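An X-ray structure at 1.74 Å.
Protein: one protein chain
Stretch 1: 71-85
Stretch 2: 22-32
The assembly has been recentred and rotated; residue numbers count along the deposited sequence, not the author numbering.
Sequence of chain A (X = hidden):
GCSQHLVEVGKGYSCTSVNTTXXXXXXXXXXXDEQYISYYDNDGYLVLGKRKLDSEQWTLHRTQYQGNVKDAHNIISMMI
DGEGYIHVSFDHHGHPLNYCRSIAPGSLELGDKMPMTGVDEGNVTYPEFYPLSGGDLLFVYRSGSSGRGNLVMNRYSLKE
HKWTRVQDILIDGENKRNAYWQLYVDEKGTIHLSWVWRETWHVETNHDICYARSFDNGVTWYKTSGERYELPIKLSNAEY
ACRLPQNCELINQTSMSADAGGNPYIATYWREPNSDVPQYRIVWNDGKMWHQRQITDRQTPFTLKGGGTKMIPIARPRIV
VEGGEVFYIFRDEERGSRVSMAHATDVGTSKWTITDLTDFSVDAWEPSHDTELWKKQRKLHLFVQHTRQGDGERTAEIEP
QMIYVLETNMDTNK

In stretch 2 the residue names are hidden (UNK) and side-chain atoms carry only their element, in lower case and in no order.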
# COMPACT_ATOMS: atom_id res chain seq x y z
N ASP A 71 -11.29 1.41 14.65
CA ASP A 71 -9.82 1.51 14.59
C ASP A 71 -9.37 1.46 13.12
O ASP A 71 -9.39 0.41 12.47
CB ASP A 71 -9.18 0.36 15.39
CG ASP A 71 -7.71 0.55 15.60
OD1 ASP A 71 -7.03 1.16 14.75
OD2 ASP A 71 -7.19 0.04 16.62
N ALA A 72 -8.96 2.61 12.61
CA ALA A 72 -8.53 2.72 11.21
C ALA A 72 -7.31 1.90 10.86
O ALA A 72 -6.96 1.80 9.68
CB ALA A 72 -8.28 4.19 10.84
N HIS A 73 -6.61 1.33 11.86
CA HIS A 73 -5.54 0.38 11.56
C HIS A 73 -6.03 -0.92 10.96
O HIS A 73 -5.26 -1.63 10.27
CB HIS A 73 -4.73 0.04 12.80
CG HIS A 73 -3.95 1.19 13.34
ND1 HIS A 73 -4.49 2.12 14.20
CD2 HIS A 73 -2.68 1.59 13.11
CE1 HIS A 73 -3.58 3.04 14.48
NE2 HIS A 73 -2.46 2.72 13.85
N ASN A 74 -7.27 -1.26 11.29
CA ASN A 74 -7.79 -2.62 11.17
C ASN A 74 -8.29 -2.98 9.74
O ASN A 74 -9.38 -3.54 9.53
CB ASN A 74 -8.88 -2.85 12.21
CG ASN A 74 -8.34 -2.96 13.62
OD1 ASN A 74 -7.51 -2.14 14.05
ND2 ASN A 74 -8.82 -3.95 14.36
N ILE A 75 -7.45 -2.65 8.76
CA ILE A 75 -7.81 -2.73 7.34
C ILE A 75 -7.97 -4.15 6.79
O ILE A 75 -7.54 -5.13 7.41
CB ILE A 75 -6.78 -1.97 6.49
CG1 ILE A 75 -5.38 -2.61 6.63
CG2 ILE A 75 -6.75 -0.52 6.91
CD1 ILE A 75 -5.01 -3.46 5.45
N ILE A 76 -8.55 -4.21 5.61
CA ILE A 76 -8.68 -5.42 4.81
C ILE A 76 -7.68 -5.32 3.65
O ILE A 76 -7.68 -4.33 2.87
CB ILE A 76 -10.08 -5.49 4.17
CG1 ILE A 76 -11.20 -5.48 5.20
CG2 ILE A 76 -10.19 -6.73 3.25
CD1 ILE A 76 -12.47 -4.82 4.67
N SER A 77 -6.87 -6.36 3.49
CA SER A 77 -6.07 -6.55 2.29
C SER A 77 -6.47 -7.86 1.61
O SER A 77 -6.61 -8.91 2.28
CB SER A 77 -4.58 -6.61 2.63
OG SER A 77 -4.02 -5.33 2.93
N MSE A 78 -6.61 -7.81 0.29
CA MSE A 78 -6.98 -8.96 -0.53
C MSE A 78 -6.05 -9.14 -1.71
O MSE A 78 -5.28 -8.23 -2.10
CB MSE A 78 -8.42 -8.81 -1.01
CG MSE A 78 -8.53 -8.02 -2.29
SE MSE A 78 -10.31 -7.42 -2.81
CE MSE A 78 -11.21 -9.10 -2.81
N MSE A 79 -6.12 -10.34 -2.31
CA MSE A 79 -5.34 -10.68 -3.50
C MSE A 79 -5.91 -11.93 -4.11
O MSE A 79 -6.55 -12.72 -3.42
CB MSE A 79 -3.88 -10.92 -3.12
CG MSE A 79 -2.91 -11.22 -4.26
SE MSE A 79 -2.91 -9.89 -5.69
CE MSE A 79 -2.66 -8.27 -4.67
N ILE A 80 -5.67 -12.14 -5.41
CA ILE A 80 -6.14 -13.33 -6.11
C ILE A 80 -4.91 -14.14 -6.51
O ILE A 80 -3.92 -13.58 -7.02
CB ILE A 80 -6.92 -12.99 -7.39
CG1 ILE A 80 -7.93 -11.84 -7.17
CG2 ILE A 80 -7.61 -14.26 -7.94
CD1 ILE A 80 -9.11 -12.17 -6.31
N ASP A 81 -4.95 -15.44 -6.26
CA ASP A 81 -3.84 -16.32 -6.64
C ASP A 81 -4.03 -16.82 -8.07
O ASP A 81 -5.02 -16.49 -8.73
CB ASP A 81 -3.63 -17.46 -5.60
CG ASP A 81 -4.75 -18.51 -5.59
OD1 ASP A 81 -5.49 -18.64 -6.58
OD2 ASP A 81 -4.88 -19.22 -4.55
N GLY A 82 -3.11 -17.65 -8.54
CA GLY A 82 -3.10 -18.08 -9.94
C GLY A 82 -4.27 -18.95 -10.35
O GLY A 82 -4.50 -19.13 -11.54
N GLU A 83 -4.96 -19.55 -9.38
CA GLU A 83 -6.11 -20.41 -9.64
C GLU A 83 -7.38 -19.63 -9.44
O GLU A 83 -8.46 -20.15 -9.66
CB GLU A 83 -6.08 -21.64 -8.73
CG GLU A 83 -5.15 -22.74 -9.23
CD GLU A 83 -4.86 -23.81 -8.19
OE1 GLU A 83 -5.30 -23.71 -7.02
OE2 GLU A 83 -4.13 -24.75 -8.55
N GLY A 84 -7.27 -18.36 -9.08
CA GLY A 84 -8.43 -17.52 -9.02
C GLY A 84 -9.10 -17.46 -7.66
O GLY A 84 -10.22 -16.98 -7.57
N TYR A 85 -8.44 -17.95 -6.62
CA TYR A 85 -8.97 -17.90 -5.25
C TYR A 85 -8.67 -16.52 -4.65
O TYR A 85 -7.59 -15.99 -4.82
CB TYR A 85 -8.36 -18.98 -4.33
CG TYR A 85 -8.82 -20.36 -4.64
CD1 TYR A 85 -8.17 -21.14 -5.58
CD2 TYR A 85 -9.92 -20.89 -3.99
CE1 TYR A 85 -8.61 -22.42 -5.88
CE2 TYR A 85 -10.38 -22.16 -4.29
CZ TYR A 85 -9.72 -22.93 -5.23
OH TYR A 85 -10.19 -24.20 -5.52
N UNK A 22 -3.55 4.09 2.65
CA UNK A 22 -2.58 3.89 1.58
C UNK A 22 -2.04 2.46 1.60
O UNK A 22 -1.56 1.97 0.58
c UNK A 22 -0.49 4.58 2.85
c UNK A 22 -1.43 4.93 1.70
c UNK A 22 -0.66 5.06 0.41
N UNK A 23 -2.18 1.77 2.74
CA UNK A 23 -1.56 0.48 2.95
C UNK A 23 -2.53 -0.71 2.80
O UNK A 23 -2.22 -1.82 3.19
c UNK A 23 -2.19 2.47 7.11
c UNK A 23 -0.77 0.43 4.26
c UNK A 23 -1.48 2.10 5.99
c UNK A 23 -3.05 0.24 7.27
c UNK A 23 -2.32 -0.12 6.15
c UNK A 23 -1.56 0.81 5.48
c UNK A 23 -2.99 1.54 7.75
N UNK A 24 -3.68 -0.47 2.20
CA UNK A 24 -4.52 -1.57 1.74
C UNK A 24 -3.89 -2.19 0.50
O UNK A 24 -3.81 -1.57 -0.56
n UNK A 24 -10.74 -1.05 1.36
c UNK A 24 -5.93 -1.05 1.47
c UNK A 24 -6.61 -0.51 2.73
c UNK A 24 -8.15 -0.46 2.62
c UNK A 24 -9.85 -2.02 1.66
n UNK A 24 -10.17 -3.28 1.37
n UNK A 24 -8.71 -1.77 2.30
N UNK A 25 -3.41 -3.42 0.64
CA UNK A 25 -2.66 -4.11 -0.41
C UNK A 25 -3.25 -5.49 -0.59
O UNK A 25 -2.69 -6.48 -0.06
c UNK A 25 -1.17 -4.19 -0.02
o UNK A 25 -0.27 -2.40 -1.35
n UNK A 25 -0.07 -2.21 0.84
c UNK A 25 -0.45 -2.85 -0.23
N UNK A 26 -4.38 -5.63 -1.31
CA UNK A 26 -5.10 -4.61 -2.07
C UNK A 26 -6.54 -4.42 -1.59
O UNK A 26 -7.16 -5.29 -0.93
n UNK A 26 -4.07 -4.76 -5.61
c UNK A 26 -3.93 -4.88 -4.30
c UNK A 26 -5.21 -5.07 -3.52
o UNK A 26 -2.83 -4.87 -3.73
N UNK A 27 -7.06 -3.24 -1.88
CA UNK A 27 -8.49 -3.01 -1.75
C UNK A 27 -9.23 -3.42 -3.01
O UNK A 27 -10.41 -3.74 -2.97
c UNK A 27 -8.74 -1.52 -1.48
o UNK A 27 -8.22 -0.72 -2.54
N UNK A 28 -8.52 -3.40 -4.13
CA UNK A 28 -9.08 -3.56 -5.48
C UNK A 28 -8.05 -4.31 -6.33
O UNK A 28 -6.85 -3.98 -6.32
c UNK A 28 -9.32 -2.17 -6.06
c UNK A 28 -11.49 -2.32 -7.27
c UNK A 28 -9.91 -0.44 -7.74
c UNK A 28 -10.03 -1.92 -7.39
N UNK A 29 -8.51 -5.33 -7.05
CA UNK A 29 -7.60 -6.17 -7.77
C UNK A 29 -8.29 -6.90 -8.90
O UNK A 29 -9.35 -7.49 -8.71
c UNK A 29 -7.81 -8.10 -6.15
c UNK A 29 -5.84 -7.95 -7.64
c UNK A 29 -6.85 -7.15 -6.84
N UNK A 30 -7.66 -6.84 -10.07
CA UNK A 30 -8.13 -7.54 -11.27
C UNK A 30 -7.47 -8.92 -11.43
O UNK A 30 -6.27 -9.07 -11.28
c UNK A 30 -7.85 -6.69 -12.54
o UNK A 30 -8.75 -5.55 -12.55
c UNK A 30 -8.05 -7.49 -13.84
N UNK A 31 -8.27 -9.91 -11.81
CA UNK A 31 -7.75 -11.21 -12.25
C UNK A 31 -8.47 -11.49 -13.56
O UNK A 31 -9.70 -11.56 -13.60
c UNK A 31 -5.86 -15.13 -11.72
c UNK A 31 -8.00 -14.74 -11.98
n UNK A 31 -6.09 -13.89 -11.35
c UNK A 31 -7.43 -13.60 -11.51
c UNK A 31 -8.01 -12.27 -11.19
n UNK A 31 -7.01 -15.67 -12.09
N UNK A 32 -7.71 -11.57 -14.64
CA UNK A 32 -8.33 -11.76 -15.97
C UNK A 32 -9.15 -10.53 -16.34
O UNK A 32 -8.65 -9.40 -16.31
O HOH W 1 -7.24 -18.32 -12.63

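Position 22 has three side-chain carbons, one bonded to the other two. This beta-branched set is valine; Val22 is buried but clear of stretch 1, and has no polar group to satisfy.

Position 23 carries one carbon and then a ring of six carbons, with no oxygen; a ring carbon packs on Ile75 CG1, and the O of His73 meets the ring edge. This is phenylalanine. CA-to-CB of Phe23 points sideways, but the end of its side chain comes nearer stretch 1, where CE1 lies 3.7 Å from Ile75 CG1, just past the Asp71 to Asn74 turn.

At position 24, three carbons lead to a nitrogen and then to a carbon bearing two more nitrogens, a guanidinium, with two of its nitrogens close to the O of Ile76. This is arginine. Two donors of Arg24 converge on one carbonyl, NE at 2.8 Å and NH2 at 3.1 Å from Ile76 O, which lies near the guanidinium plane, where the N-H bonds point.

Position 25 has two carbons, the second carrying one oxygen and one nitrogen: asparagine. The side chain of Asn25 points away and makes a weak hydrogen bond to its own stretch, ND2 to Phe23 O at 3.2 Å; its backbone N donates to Ser77 OG at 3.0 Å.

Position 26 repeats that pattern after a cis peptide bond, its oxygen near Met79 CE, and is also asparagine. Asn26 ND2 donates to the O of position 28 at 3.0 Å, tying the loop to the start of the strand, while its OD1 lies 3.5 Å from Met79 CE.

Position 27, one carbon and one oxygen, is serine; Ser27 points away, its buried OG hydrogen-bonded elsewhere in the structure. Position 28 has four carbons forked at the second, hence leucine; buried Leu28 also points away, with no polar group to satisfy.

Position 29 has one carbon carrying two others and points toward stretch 1, meeting Met78, Met79 and Ile80. It is valine: Val29 CG1 lies 3.9 Å from both Met78 CG and Ile80 CG1, and CG2 is 4.0 Å from Met79 SE, so both methyls find apolar partners.

Position 30, a carbon bearing one oxygen and one carbon, is threonine; Thr30 points away, its OG1 hydrogen-bonded elsewhere in the structure. Position 31 has one carbon and a five-membered ring with two nitrogens, one face covered by Ile80 CG2: histidine. Ile80 CG2 is 3.9 Å from the centroid of the His31 ring, and water 1 links NE2 (2.7 Å) to Gly82 O (3.1 Å). Position 32 has no side chain; its positive phi favours glycine, Gly32.

The contact is anchored by paired backbone hydrogen bonds, Asn26 N to Met78 O and Met78 N to Asn26 O, each 2.9 Å. Beyond them the nearly parallel strands are joined by side chains, with Val29 and His31 packing on Ile80.

Stretch 2 22-32: VFRNNSLVTHG
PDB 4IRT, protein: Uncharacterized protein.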